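Local coordinates for protein Agap007691-pb (Anopheles gambiae, PDB 5C98) that is of unknown function but belongs to the serpin family and may act, as many of its relatives do, as an inhibitor of serine proteases, at residues A[41-46]-A[367-372]; A[94-99]-A[176-181]; A[148-153]-A[324-329]; A[237-242]-A[356-361]. All coordinates share one frame; numbering follows the deposited sequence.

Contact 1 of 4, residues A[41-46]-A[367-372]; sequences VSPYHV and LQVGNF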
loop_
_atom_site.group_PDB
_atom_site.type_symbol
_atom_site.label_atom_id
_atom_site.label_comp_id
_atom_site.label_asym_id
_atom_site.label_seq_id
_atom_site.Cartn_x
_atom_site.Cartn_y
_atom_site.Cartn_z
ATOM N N VAL A 41 -2.965 0.059 1.948
ATOM C CA VAL A 41 -2.144 1.129 1.394
ATOM C C VAL A 41 -0.684 0.689 1.369
ATOM O O VAL A 41 -0.260 -0.195 2.116
ATOM C CB VAL A 41 -2.288 2.467 2.159
ATOM C CG1 VAL A 41 -3.674 3.065 1.924
ATOM C CG2 VAL A 41 -2.028 2.284 3.663
ATOM N N SER A 42 0.117 1.337 0.521
ATOM C CA SER A 42 1.562 1.134 0.498
ATOM C C SER A 42 2.229 2.490 0.590
ATOM O O SER A 42 2.540 3.116 -0.428
ATOM C CB SER A 42 1.972 0.418 -0.782
ATOM O OG SER A 42 3.369 0.320 -0.847
ATOM N N PRO A 43 2.446 2.978 1.800
ATOM C CA PRO A 43 3.194 4.235 1.951
ATOM C C PRO A 43 4.570 4.162 1.322
ATOM O O PRO A 43 5.087 5.175 0.842
ATOM C CB PRO A 43 3.228 4.422 3.472
ATOM C CG PRO A 43 1.944 3.700 3.939
ATOM C CD PRO A 43 1.905 2.500 3.084
ATOM N N TYR A 44 5.200 2.996 1.353
ATOM C CA TYR A 44 6.511 2.851 0.737
ATOM C C TYR A 44 6.435 3.185 -0.735
ATOM O O TYR A 44 7.310 3.890 -1.256
ATOM C CB TYR A 44 7.020 1.424 0.937
ATOM C CG TYR A 44 8.469 1.149 0.524
ATOM C CD1 TYR A 44 9.482 2.037 0.853
ATOM C CD2 TYR A 44 8.807 -0.033 -0.099
ATOM C CE1 TYR A 44 10.800 1.762 0.539
ATOM C CE2 TYR A 44 10.136 -0.309 -0.429
ATOM C CZ TYR A 44 11.096 0.590 -0.100
ATOM O OH TYR A 44 12.417 0.335 -0.393
ATOM N N HIS A 45 5.415 2.674 -1.450
ATOM C CA HIS A 45 5.332 3.018 -2.861
ATOM C C HIS A 45 4.870 4.458 -3.080
ATOM O O HIS A 45 5.236 5.069 -4.091
ATOM C CB HIS A 45 4.509 2.027 -3.633
ATOM C CG HIS A 45 4.764 2.100 -5.093
ATOM N ND1 HIS A 45 3.794 2.438 -6.006
ATOM C CD2 HIS A 45 5.891 1.873 -5.794
ATOM C CE1 HIS A 45 4.325 2.430 -7.219
ATOM N NE2 HIS A 45 5.601 2.100 -7.115
ATOM N N VAL A 46 4.083 5.023 -2.159
ATOM C CA VAL A 46 3.797 6.460 -2.210
ATOM C C VAL A 46 5.112 7.232 -2.252
ATOM O O VAL A 46 5.315 8.109 -3.095
ATOM C CB VAL A 46 2.898 6.873 -1.028
ATOM C CG1 VAL A 46 2.872 8.388 -0.815
ATOM C CG2 VAL A 46 1.486 6.330 -1.169
ATOM N N LEU A 367 5.747 -3.180 3.366
ATOM C CA LEU A 367 5.453 -2.867 1.981
ATOM C C LEU A 367 3.986 -2.521 1.745
ATOM O O LEU A 367 3.667 -1.851 0.755
ATOM C CB LEU A 367 5.834 -4.074 1.104
ATOM C CG LEU A 367 7.222 -4.645 1.367
ATOM C CD1 LEU A 367 7.457 -5.745 0.350
ATOM C CD2 LEU A 367 8.353 -3.631 1.314
ATOM N N GLN A 368 3.093 -2.992 2.597
ATOM C CA GLN A 368 1.661 -2.777 2.454
ATOM C C GLN A 368 1.088 -2.958 3.846
ATOM O O GLN A 368 1.574 -3.792 4.610
ATOM C CB GLN A 368 1.023 -3.803 1.505
ATOM C CG GLN A 368 -0.284 -3.370 0.927
ATOM C CD GLN A 368 -0.975 -4.512 0.179
ATOM O OE1 GLN A 368 -1.362 -5.495 0.810
ATOM N NE2 GLN A 368 -1.159 -4.374 -1.113
ATOM N N VAL A 369 0.072 -2.168 4.194
ATOM C CA VAL A 369 -0.550 -2.242 5.511
ATOM C C VAL A 369 -2.040 -2.003 5.341
ATOM O O VAL A 369 -2.468 -1.286 4.446
ATOM C CB VAL A 369 0.131 -1.217 6.452
ATOM C CG1 VAL A 369 0.019 0.181 5.903
ATOM C CG2 VAL A 369 -0.430 -1.308 7.847
ATOM N N GLY A 370 -2.840 -2.602 6.206
ATOM C CA GLY A 370 -4.270 -2.449 6.058
ATOM C C GLY A 370 -5.017 -3.096 7.193
ATOM O O GLY A 370 -4.435 -3.486 8.212
ATOM N N ASN A 371 -6.337 -3.143 7.024
ATOM C CA ASN A 371 -7.216 -3.740 8.016
ATOM C C ASN A 371 -8.384 -4.401 7.315
ATOM O O ASN A 371 -8.760 -4.019 6.204
ATOM C CB ASN A 371 -7.721 -2.700 9.016
ATOM C CG ASN A 371 -8.663 -1.704 8.398
ATOM O OD1 ASN A 371 -8.233 -0.763 7.753
ATOM N ND2 ASN A 371 -9.961 -1.881 8.623
ATOM N N PHE A 372 -8.934 -5.420 7.974
ATOM C CA PHE A 372 -10.124 -6.117 7.537
ATOM C C PHE A 372 -11.138 -6.041 8.666
ATOM O O PHE A 372 -10.977 -6.677 9.715
ATOM C CB PHE A 372 -9.791 -7.559 7.147
ATOM C CG PHE A 372 -10.942 -8.272 6.538
ATOM C CD1 PHE A 372 -11.341 -7.949 5.273
ATOM C CD2 PHE A 372 -11.673 -9.207 7.255
ATOM C CE1 PHE A 372 -12.447 -8.566 4.688
ATOM C CE2 PHE A 372 -12.775 -9.836 6.669
ATOM C CZ PHE A 372 -13.159 -9.511 5.422
#

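Contact 2 of 4, residues A[94-99]-A[176-181]; sequences HLKALS and SVLTPL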
loop_
_atom_site.group_PDB
_atom_site.type_symbol
_atom_site.label_atom_id
_atom_site.label_comp_id
_atom_site.label_asym_id
_atom_site.label_seq_id
_atom_site.Cartn_x
_atom_site.Cartn_y
_atom_site.Cartn_z
ATOM N N HIS A 94 5.276 -11.999 -7.705
ATOM C CA HIS A 94 5.042 -12.020 -6.276
ATOM C C HIS A 94 4.374 -10.757 -5.746
ATOM O O HIS A 94 3.462 -10.821 -4.900
ATOM C CB HIS A 94 6.370 -12.215 -5.537
ATOM C CG HIS A 94 7.163 -13.387 -6.008
ATOM N ND1 HIS A 94 6.729 -14.687 -5.870
ATOM C CD2 HIS A 94 8.371 -13.453 -6.611
ATOM C CE1 HIS A 94 7.635 -15.504 -6.374
ATOM N NE2 HIS A 94 8.642 -14.782 -6.828
ATOM N N LEU A 95 4.826 -9.604 -6.210
ATOM C CA LEU A 95 4.331 -8.319 -5.755
ATOM C C LEU A 95 4.583 -7.374 -6.910
ATOM O O LEU A 95 5.712 -7.285 -7.413
ATOM C CB LEU A 95 5.082 -7.856 -4.504
ATOM C CG LEU A 95 4.583 -6.547 -3.874
ATOM C CD1 LEU A 95 4.924 -6.527 -2.387
ATOM C CD2 LEU A 95 5.115 -5.314 -4.560
ATOM N N LYS A 96 3.526 -6.702 -7.355
ATOM C CA LYS A 96 3.639 -5.718 -8.419
ATOM C C LYS A 96 3.456 -4.337 -7.827
ATOM O O LYS A 96 2.457 -4.083 -7.160
ATOM C CB LYS A 96 2.604 -5.998 -9.496
ATOM C CG LYS A 96 2.922 -7.267 -10.290
ATOM C CD LYS A 96 1.920 -7.482 -11.442
ATOM C CE LYS A 96 2.106 -8.837 -12.097
ATOM N NZ LYS A 96 3.515 -9.068 -12.482
ATOM N N ALA A 97 4.441 -3.469 -8.028
ATOM C CA ALA A 97 4.406 -2.082 -7.565
ATOM C C ALA A 97 4.729 -1.235 -8.783
ATOM O O ALA A 97 5.891 -1.161 -9.205
ATOM C CB ALA A 97 5.405 -1.844 -6.447
ATOM N N LEU A 98 3.695 -0.601 -9.337
ATOM C CA LEU A 98 3.777 0.042 -10.640
ATOM C C LEU A 98 3.241 1.453 -10.544
ATOM O O LEU A 98 2.111 1.652 -10.077
ATOM C CB LEU A 98 2.962 -0.731 -11.680
ATOM C CG LEU A 98 3.462 -2.137 -12.030
ATOM C CD1 LEU A 98 2.337 -2.977 -12.671
ATOM C CD2 LEU A 98 4.677 -2.037 -12.936
ATOM N N SER A 99 4.026 2.420 -10.979
ATOM C CA SER A 99 3.576 3.797 -11.092
ATOM C C SER A 99 3.231 4.142 -12.533
ATOM O O SER A 99 3.745 3.558 -13.490
ATOM C CB SER A 99 4.621 4.776 -10.583
ATOM O OG SER A 99 5.834 4.649 -11.301
ATOM N N SER A 176 0.098 -4.593 -5.605
ATOM C CA SER A 176 -0.666 -5.827 -5.522
ATOM C C SER A 176 0.221 -6.928 -4.999
ATOM O O SER A 176 1.260 -7.227 -5.586
ATOM C CB SER A 176 -1.230 -6.229 -6.881
ATOM O OG SER A 176 -2.088 -5.204 -7.327
ATOM N N VAL A 177 -0.199 -7.543 -3.905
ATOM C CA VAL A 177 0.471 -8.720 -3.377
ATOM C C VAL A 177 -0.218 -9.926 -4.002
ATOM O O VAL A 177 -1.414 -10.135 -3.778
ATOM C CB VAL A 177 0.371 -8.760 -1.845
ATOM C CG1 VAL A 177 0.971 -10.075 -1.308
ATOM C CG2 VAL A 177 1.025 -7.528 -1.262
ATOM N N LEU A 178 0.525 -10.698 -4.778
ATOM C CA LEU A 178 -0.024 -11.776 -5.587
ATOM C C LEU A 178 0.451 -13.165 -5.172
ATOM O O LEU A 178 -0.161 -14.156 -5.582
ATOM C CB LEU A 178 0.306 -11.534 -7.067
ATOM C CG LEU A 178 -0.130 -10.160 -7.582
ATOM C CD1 LEU A 178 0.459 -9.885 -8.961
ATOM C CD2 LEU A 178 -1.644 -10.052 -7.596
ATOM N N THR A 179 1.482 -13.260 -4.354
ATOM C CA THR A 179 2.014 -14.561 -3.994
ATOM C C THR A 179 1.039 -15.285 -3.063
ATOM O O THR A 179 0.419 -14.653 -2.202
ATOM C CB THR A 179 3.361 -14.365 -3.302
ATOM O OG1 THR A 179 4.325 -13.912 -4.248
ATOM C CG2 THR A 179 3.862 -15.632 -2.747
ATOM N N PRO A 180 0.893 -16.606 -3.205
ATOM C CA PRO A 180 0.006 -17.339 -2.295
ATOM C C PRO A 180 0.637 -17.470 -0.920
ATOM O O PRO A 180 1.857 -17.444 -0.756
ATOM C CB PRO A 180 -0.136 -18.721 -2.948
ATOM C CG PRO A 180 0.994 -18.846 -3.845
ATOM C CD PRO A 180 1.451 -17.476 -4.255
ATOM N N LEU A 181 -0.217 -17.664 0.081
ATOM C CA LEU A 181 0.271 -18.042 1.398
ATOM C C LEU A 181 1.007 -19.366 1.326
ATOM O O LEU A 181 0.654 -20.259 0.551
ATOM C CB LEU A 181 -0.889 -18.247 2.369
ATOM C CG LEU A 181 -1.500 -17.004 2.982
ATOM C CD1 LEU A 181 -2.640 -17.394 3.928
ATOM C CD2 LEU A 181 -0.476 -16.124 3.700
HETATM O O HOH W 1 -0.078 -3.342 -8.991
#

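Contact 3 of 4, residues A[148-153]-A[324-329]; sequences NTEIED and HCYLAV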
loop_
_atom_site.group_PDB
_atom_site.type_symbol
_atom_site.label_atom_id
_atom_site.label_comp_id
_atom_site.label_asym_id
_atom_site.label_seq_id
_atom_site.Cartn_x
_atom_site.Cartn_y
_atom_site.Cartn_z
ATOM N N ASN A 148 -1.740 -7.061 -15.477
ATOM C CA ASN A 148 -2.186 -8.326 -14.888
ATOM C C ASN A 148 -1.909 -8.345 -13.386
ATOM O O ASN A 148 -1.201 -9.197 -12.853
ATOM C CB ASN A 148 -1.558 -9.523 -15.600
ATOM C CG ASN A 148 -2.295 -10.815 -15.325
ATOM O OD1 ASN A 148 -3.470 -10.808 -14.961
ATOM N ND2 ASN A 148 -1.606 -11.934 -15.498
ATOM N N THR A 149 -2.495 -7.365 -12.708
ATOM C CA THR A 149 -2.202 -7.099 -11.309
ATOM C C THR A 149 -3.450 -7.160 -10.445
ATOM O O THR A 149 -3.442 -6.671 -9.310
ATOM C CB THR A 149 -1.508 -5.752 -11.175
ATOM O OG1 THR A 149 -0.814 -5.710 -9.914
ATOM C CG2 THR A 149 -2.520 -4.587 -11.316
ATOM N N GLU A 150 -4.513 -7.774 -10.956
ATOM C CA GLU A 150 -5.744 -7.998 -10.214
ATOM C C GLU A 150 -6.510 -6.716 -9.904
ATOM O O GLU A 150 -7.345 -6.710 -8.997
ATOM C CB GLU A 150 -5.521 -8.819 -8.932
ATOM C CG GLU A 150 -5.124 -10.253 -9.179
ATOM C CD GLU A 150 -6.129 -10.969 -10.053
ATOM O OE1 GLU A 150 -7.318 -11.005 -9.677
ATOM O OE2 GLU A 150 -5.736 -11.458 -11.130
ATOM N N ILE A 151 -6.274 -5.639 -10.655
ATOM C CA ILE A 151 -6.986 -4.360 -10.484
ATOM C C ILE A 151 -7.502 -3.978 -11.867
ATOM O O ILE A 151 -6.771 -3.384 -12.669
ATOM C CB ILE A 151 -6.104 -3.244 -9.896
ATOM C CG1 ILE A 151 -5.564 -3.621 -8.528
ATOM C CG2 ILE A 151 -6.923 -1.963 -9.752
ATOM C CD1 ILE A 151 -4.536 -2.649 -7.977
ATOM N N GLU A 152 -8.756 -4.319 -12.150
ATOM C CA GLU A 152 -9.345 -4.107 -13.464
ATOM C C GLU A 152 -10.072 -2.777 -13.589
ATOM O O GLU A 152 -10.375 -2.360 -14.711
ATOM C CB GLU A 152 -10.309 -5.247 -13.807
ATOM C CG GLU A 152 -9.641 -6.616 -13.870
ATOM C CD GLU A 152 -8.679 -6.750 -15.040
ATOM O OE1 GLU A 152 -9.138 -6.629 -16.198
ATOM O OE2 GLU A 152 -7.469 -6.972 -14.801
ATOM N N ASP A 153 -10.356 -2.102 -12.479
ATOM C CA ASP A 153 -11.016 -0.793 -12.480
ATOM C C ASP A 153 -10.244 0.106 -11.518
ATOM O O ASP A 153 -10.691 0.441 -10.421
ATOM C CB ASP A 153 -12.482 -0.910 -12.083
ATOM C CG ASP A 153 -13.373 -1.219 -13.262
ATOM O OD1 ASP A 153 -13.733 -0.272 -13.993
ATOM O OD2 ASP A 153 -13.707 -2.408 -13.456
ATOM N N HIS A 324 -4.048 2.373 -5.554
ATOM C CA HIS A 324 -4.973 1.249 -5.482
ATOM C C HIS A 324 -4.173 0.014 -5.137
ATOM O O HIS A 324 -3.164 -0.283 -5.788
ATOM C CB HIS A 324 -5.700 1.070 -6.822
ATOM C CG HIS A 324 -7.086 0.525 -6.706
ATOM N ND1 HIS A 324 -8.136 1.009 -7.463
ATOM C CD2 HIS A 324 -7.598 -0.485 -5.966
ATOM C CE1 HIS A 324 -9.229 0.327 -7.186
ATOM N NE2 HIS A 324 -8.935 -0.588 -6.276
ATOM N N CYS A 325 -4.571 -0.660 -4.066
ATOM C CA CYS A 325 -3.834 -1.795 -3.554
ATOM C C CYS A 325 -4.712 -3.027 -3.530
ATOM O O CYS A 325 -5.933 -2.938 -3.382
ATOM C CB CYS A 325 -3.349 -1.536 -2.144
ATOM S SG CYS A 325 -1.997 -0.305 -2.060
ATOM N N TYR A 326 -4.070 -4.180 -3.634
ATOM C CA TYR A 326 -4.742 -5.466 -3.641
ATOM C C TYR A 326 -3.965 -6.473 -2.807
ATOM O O TYR A 326 -2.730 -6.508 -2.853
ATOM C CB TYR A 326 -4.817 -5.995 -5.071
ATOM C CG TYR A 326 -5.357 -7.421 -5.207
ATOM C CD1 TYR A 326 -6.715 -7.674 -5.177
ATOM C CD2 TYR A 326 -4.491 -8.495 -5.345
ATOM C CE1 TYR A 326 -7.221 -9.001 -5.287
ATOM C CE2 TYR A 326 -4.974 -9.813 -5.454
ATOM C CZ TYR A 326 -6.330 -10.048 -5.448
ATOM O OH TYR A 326 -6.826 -11.351 -5.575
ATOM N N LEU A 327 -4.708 -7.293 -2.071
ATOM C CA LEU A 327 -4.205 -8.440 -1.326
ATOM C C LEU A 327 -5.334 -9.453 -1.227
ATOM O O LEU A 327 -6.477 -9.073 -0.997
ATOM C CB LEU A 327 -3.812 -8.027 0.101
ATOM C CG LEU A 327 -3.485 -9.166 1.066
ATOM C CD1 LEU A 327 -2.188 -9.899 0.673
ATOM C CD2 LEU A 327 -3.361 -8.636 2.460
ATOM N N ALA A 328 -5.020 -10.744 -1.373
ATOM C CA ALA A 328 -5.996 -11.801 -1.114
ATOM C C ALA A 328 -5.296 -12.973 -0.428
ATOM O O ALA A 328 -4.072 -13.118 -0.518
ATOM C CB ALA A 328 -6.677 -12.225 -2.402
ATOM N N VAL A 329 -6.055 -13.760 0.337
ATOM C CA VAL A 329 -5.530 -15.004 0.896
ATOM C C VAL A 329 -6.424 -16.168 0.475
ATOM O O VAL A 329 -7.598 -15.982 0.152
ATOM C CB VAL A 329 -5.331 -14.972 2.428
ATOM C CG1 VAL A 329 -4.235 -13.987 2.817
ATOM C CG2 VAL A 329 -6.640 -14.648 3.142
#

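Contact 4 of 4, residues A[237-242]-A[356-361]; sequences LSMLVL and FLIRRT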
loop_
_atom_site.group_PDB
_atom_site.type_symbol
_atom_site.label_atom_id
_atom_site.label_comp_id
_atom_site.label_asym_id
_atom_site.label_seq_id
_atom_site.Cartn_x
_atom_site.Cartn_y
_atom_site.Cartn_z
ATOM N N LEU A 237 8.257 -12.683 1.323
ATOM C CA LEU A 237 7.283 -11.840 2.006
ATOM C C LEU A 237 6.518 -12.613 3.067
ATOM O O LEU A 237 6.396 -13.836 3.006
ATOM C CB LEU A 237 6.252 -11.288 1.026
ATOM C CG LEU A 237 6.825 -10.537 -0.166
ATOM C CD1 LEU A 237 5.676 -10.034 -1.035
ATOM C CD2 LEU A 237 7.714 -9.370 0.221
ATOM N N SER A 238 5.970 -11.880 4.030
ATOM C CA SER A 238 5.158 -12.499 5.071
ATOM C C SER A 238 4.139 -11.494 5.552
ATOM O O SER A 238 4.373 -10.300 5.459
ATOM C CB SER A 238 6.057 -12.963 6.219
ATOM O OG SER A 238 5.329 -13.801 7.109
ATOM N N MET A 239 3.013 -11.986 6.061
ATOM C CA MET A 239 1.909 -11.143 6.496
ATOM C C MET A 239 1.782 -11.250 8.008
ATOM O O MET A 239 1.377 -12.292 8.524
ATOM C CB MET A 239 0.606 -11.584 5.841
ATOM C CG MET A 239 -0.592 -10.771 6.278
ATOM S SD MET A 239 -2.145 -11.169 5.464
ATOM C CE MET A 239 -2.427 -12.839 6.040
ATOM N N LEU A 240 2.086 -10.165 8.697
ATOM C CA LEU A 240 1.868 -10.103 10.130
ATOM C C LEU A 240 0.419 -9.723 10.376
ATOM O O LEU A 240 -0.081 -8.743 9.821
ATOM C CB LEU A 240 2.821 -9.071 10.728
ATOM C CG LEU A 240 3.074 -9.083 12.232
ATOM C CD1 LEU A 240 3.816 -10.317 12.662
ATOM C CD2 LEU A 240 3.828 -7.828 12.633
ATOM N N VAL A 241 -0.263 -10.516 11.197
ATOM C CA VAL A 241 -1.664 -10.283 11.512
ATOM C C VAL A 241 -1.747 -9.952 12.987
ATOM O O VAL A 241 -1.263 -10.721 13.829
ATOM C CB VAL A 241 -2.559 -11.480 11.186
ATOM C CG1 VAL A 241 -4.014 -11.144 11.462
ATOM C CG2 VAL A 241 -2.386 -11.899 9.735
ATOM N N LEU A 242 -2.343 -8.815 13.294
ATOM C CA LEU A 242 -2.515 -8.339 14.669
ATOM C C LEU A 242 -3.996 -8.419 15.002
ATOM O O LEU A 242 -4.817 -7.696 14.414
ATOM C CB LEU A 242 -2.013 -6.908 14.823
ATOM C CG LEU A 242 -0.623 -6.593 14.287
ATOM C CD1 LEU A 242 -0.234 -5.156 14.649
ATOM C CD2 LEU A 242 0.399 -7.569 14.790
ATOM N N PHE A 356 -3.239 -5.944 9.286
ATOM C CA PHE A 356 -2.206 -6.752 8.665
ATOM C C PHE A 356 -1.085 -5.867 8.139
ATOM O O PHE A 356 -1.296 -4.710 7.773
ATOM C CB PHE A 356 -2.781 -7.647 7.545
ATOM C CG PHE A 356 -3.421 -6.900 6.428
ATOM C CD1 PHE A 356 -2.674 -6.382 5.393
ATOM C CD2 PHE A 356 -4.800 -6.742 6.404
ATOM C CE1 PHE A 356 -3.303 -5.676 4.349
ATOM C CE2 PHE A 356 -5.421 -6.063 5.370
ATOM C CZ PHE A 356 -4.682 -5.527 4.354
ATOM N N LEU A 357 0.122 -6.418 8.112
ATOM C CA LEU A 357 1.308 -5.748 7.579
ATOM C C LEU A 357 2.031 -6.734 6.682
ATOM O O LEU A 357 2.390 -7.829 7.131
ATOM C CB LEU A 357 2.262 -5.283 8.688
ATOM C CG LEU A 357 1.625 -4.336 9.697
ATOM C CD1 LEU A 357 1.029 -5.131 10.869
ATOM C CD2 LEU A 357 2.641 -3.385 10.190
ATOM N N ILE A 358 2.233 -6.366 5.419
ATOM C CA ILE A 358 2.991 -7.193 4.497
ATOM C C ILE A 358 4.427 -6.715 4.547
ATOM O O ILE A 358 4.705 -5.541 4.261
ATOM C CB ILE A 358 2.456 -7.071 3.059
ATOM C CG1 ILE A 358 0.944 -7.311 3.031
ATOM C CG2 ILE A 358 3.234 -7.984 2.100
ATOM C CD1 ILE A 358 0.536 -8.724 3.498
ATOM N N ARG A 359 5.340 -7.618 4.910
ATOM C CA ARG A 359 6.725 -7.260 5.156
ATOM C C ARG A 359 7.669 -8.118 4.327
ATOM O O ARG A 359 7.368 -9.264 3.986
ATOM C CB ARG A 359 7.110 -7.382 6.631
ATOM C CG ARG A 359 6.220 -6.623 7.577
ATOM C CD ARG A 359 6.739 -6.601 9.015
ATOM N NE ARG A 359 6.868 -7.934 9.584
ATOM C CZ ARG A 359 7.579 -8.215 10.679
ATOM N NH1 ARG A 359 8.258 -7.251 11.298
ATOM N NH2 ARG A 359 7.629 -9.460 11.145
ATOM N N ARG A 360 8.788 -7.529 3.935
ATOM C CA ARG A 360 9.904 -8.283 3.387
ATOM C C ARG A 360 10.581 -8.986 4.562
ATOM O O ARG A 360 10.955 -8.329 5.543
ATOM C CB ARG A 360 10.841 -7.313 2.658
ATOM C CG ARG A 360 11.990 -7.966 1.924
ATOM C CD ARG A 360 12.961 -6.940 1.360
ATOM N NE ARG A 360 14.018 -7.639 0.627
ATOM C CZ ARG A 360 15.246 -7.175 0.421
ATOM N NH1 ARG A 360 15.613 -5.989 0.888
ATOM N NH2 ARG A 360 16.115 -7.911 -0.262
ATOM N N THR A 361 10.652 -10.319 4.521
ATOM C CA THR A 361 11.111 -11.056 5.700
ATOM C C THR A 361 12.566 -10.727 6.050
ATOM O O THR A 361 12.929 -10.712 7.235
ATOM C CB THR A 361 10.907 -12.571 5.536
ATOM O OG1 THR A 361 11.686 -13.095 4.450
ATOM C CG2 THR A 361 9.453 -12.892 5.274
HETATM O O HOH W 2 5.570 -10.023 8.220
#

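Contact 1 of 4, residues A[41-46]-A[367-372]
The ring of Tyr44 meets Leu367 obliquely: methyl CD2 of Leu367 lies 3.9 Å from ring atom CD2 of Tyr44 and only slightly farther from CE2, the two side chains running side by side. Leu89 of helix 75-89 packs on both residues. Gln368 meets the other segment through its aliphatic part, CG 3.4 Å from Val41 O; its extended chain takes the amide on, and NE2 hydrogen-bonds to Tyr326 O of strand 320-328.

Ser42 forms the polar centre. With OG anti to the backbone N (chi1 175°), the hydroxyl reaches strand 367-372 and donates to Leu367 O at 2.7 Å. The same oxygen accepts from His45 N at 3.2 Å and so N-caps the helix that starts at Pro43. One buried hydroxyl thus links a helix start to a strand carbonyl, while Ser42 N is bonded to Gln323 OE1.

Beside this, Val41 and Val369 form an antiparallel hydrogen-bonded pair, each N reaching the other's O at 2.9 Å. Gln368 CA adds a CA-H...O contact to Val41 O. The valine side chains point the same way, CG2 of Val41 being 3.7 Å from CG1 of Val369, and Pro43 CD touches that same CG1 at 4.1 Å. A classic beta bulge sets Leu367 and Gln368 together opposite Ile358 of the neighbouring strand.

A short edge strand pairing with strand 366-372 and leading straight into a buried helix, packed against strands 169-177 and 320-328, is characteristic of the serpin core, where sheet B and helix B pack against sheet A.

Contact 2 of 4, residues A[94-99]-A[176-181]
Leu95 and Val177 face each other where strands 95-104 and 169-177 run antiparallel in the large central sheet of the serpin fold, sheet A, at the end where strand 169-177 gives way to a loop. They form a non-hydrogen-bonded pair, and Leu95 CD1 lies 4.2 Å from Val177 CG2 on the buried side that Leu89 of helix 75-89 helps to cover. Lys96 and Ser176 make the next pair, hydrogen-bonded: Lys96 N to Ser176 O and Ser176 N to Lys96 O, both 2.9 Å. A water donates to Lys96 O and to Ser176 OG, and Ser176 OG is also bonded to Thr149 O.

On the Lys96 side of the sheet, the aliphatic chain of Lys96 crosses Leu178 at about a right angle; CG, CD and CE all touch Leu178 CD1, the closest being CE at 3.7 Å. The chain bends at chi4 (-51°), turning NZ, which bonds to Gly92 O.

Beyond the ladder comes a classic bulge, with His94 and Leu95 across from the single residue Asp91. His94 O receives the backbone of the loop that follows strand 169-177: Leu178 N donates to it at 2.9 Å, standing 40° out of the carbonyl plane, and Thr179 N adds a weak bond. In one of two Thr179 conformers OG1 sits at the imidazole edge, hydrogen-bonded to His94 ND1 at 3.0 Å; its tight approach to His94 CA, 2.9 Å, leaves the exact geometry doubtful.

Contact 3 of 4, residues A[148-153]-A[324-329]
Glu150 and Ile151 each lay an aliphatic group on an aromatic ring of strand 324-328, and these two CH-pi contacts carry the packing. Glu150 CB lies over the centre of the Tyr326 ring, 3.6 Å from its centroid and 10° off the normal; CG follows outward at 3.8 Å from Tyr326 CE2. The chain then bends at chi2 (-56°), and the carboxylate plane ends 56° from that of the ring. On the opposite face, the tyrosine's own strand contributes Ala328 N, offset toward the rim. Ile151 CG2 stands 3.9 Å above the centre of the His324 imidazole, the two side chains sliding past each other in opposite directions.

Apolar and carbonyl contacts fill in around the rings. Ile151 CG1 is 4.3 Å from Tyr326 CB, while Ile151 CD1 reaches His324 O at 3.5 Å. In the fold, 148-153 is part of the linker that follows helix 133-146, the serpin helix F, which lies across sheet A; the linker leads on toward strand 169-177. Its residues here cover strand 320-328, which runs parallel to strand 169-177 as a direct neighbour, as in serpins whose reactive loop has not been inserted between these strands.

Polar ties join the linker to three strands. Thr149 O is held by Ser176 OG of strand 169-177, and Glu150 O accepts from Arg284 NE of strand 270-287. On strand 320-328 itself, His324 ND1 is bonded to Phe154 O, the next linker residue after Asp153, and Asp153 O lies obliquely beside the same imidazole, 3.6 Å from His324 CE1.

Contact 4 of 4, residues A[237-242]-A[356-361]
Ser238 pairs with Arg359, and Leu240 with Leu357, through two antiparallel hydrogen-bonded backbone pairs. Of their four bonds the shortest joins Leu240 N to Leu357 O at 2.8 Å. The longest runs from Ser238 N to Arg359 O, 3.0 Å. CA-H...O contacts fill the gaps, the shortest from Phe356 CA to Leu240 O at 3.1 Å. The N-to-C directions of the two short strand segments differ by 156°.

Apolar packing differs between the faces. Beside Met239, Ile358 CD1 comes to 3.6 Å from Met239 CG, and Phe356 CB touches the same methylene. A chi1 of 61° puts Phe356 CG between its backbone N and carbonyl carbon. Met239 SD lies 5.3 Å from the centroid of the Phe356 ring, an oblique Met-aromatic contact. Leu327 of strand 320-328 packs against all three residues. Near Leu240, Leu242 CD1 meets Leu357 CD1 at 4.0 Å; at the strand end, Thr361 CG2 reaches Ser238 CB at 3.5 Å.

Charge and water gather on the face of Leu240 and Arg359. In one of two Leu240 conformers CD2 lies over the centre of the Arg359 guanidinium; the other may not keep this contact. A water in the guanidinium plane accepts from Arg359 NE and makes a weak bond to Ser238 O. Arg359 NH2 forms salt bridges with Asp228 and Asp266, which probably offset its buried charge, and Asp228 also holds Ser238 OG.

Long antiparallel pairing, flanked by strands 224-230 and 366-372, is characteristic of serpin sheet B.

How the contacts relate
Contacts 1 and 4 share sheet B, where strands 354-360 and 366-372 are neighbours: Leu367 N lies 2.7 Å from Ile358 O. Contacts 2 and 3 share sheet A, their centres about 8 Å apart; Val177 N reaches Tyr326 O at 2.9 Å, and the same carbonyl meets Gln368 NE2 of contact 1 at 3.2 Å. Between the sheets, Leu327 CD2 comes within 3.5 Å of Phe356 CE1, although the centres of contacts 3 and 4 are about 17 Å apart. His45 of contact 1 packs against strand 95-104, its CE1 3.6 Å from Leu98 C. The start of helix 43-51 against strands 169-177 and 320-328 probably corresponds to the serpin shutter, which helps control sheet A opening.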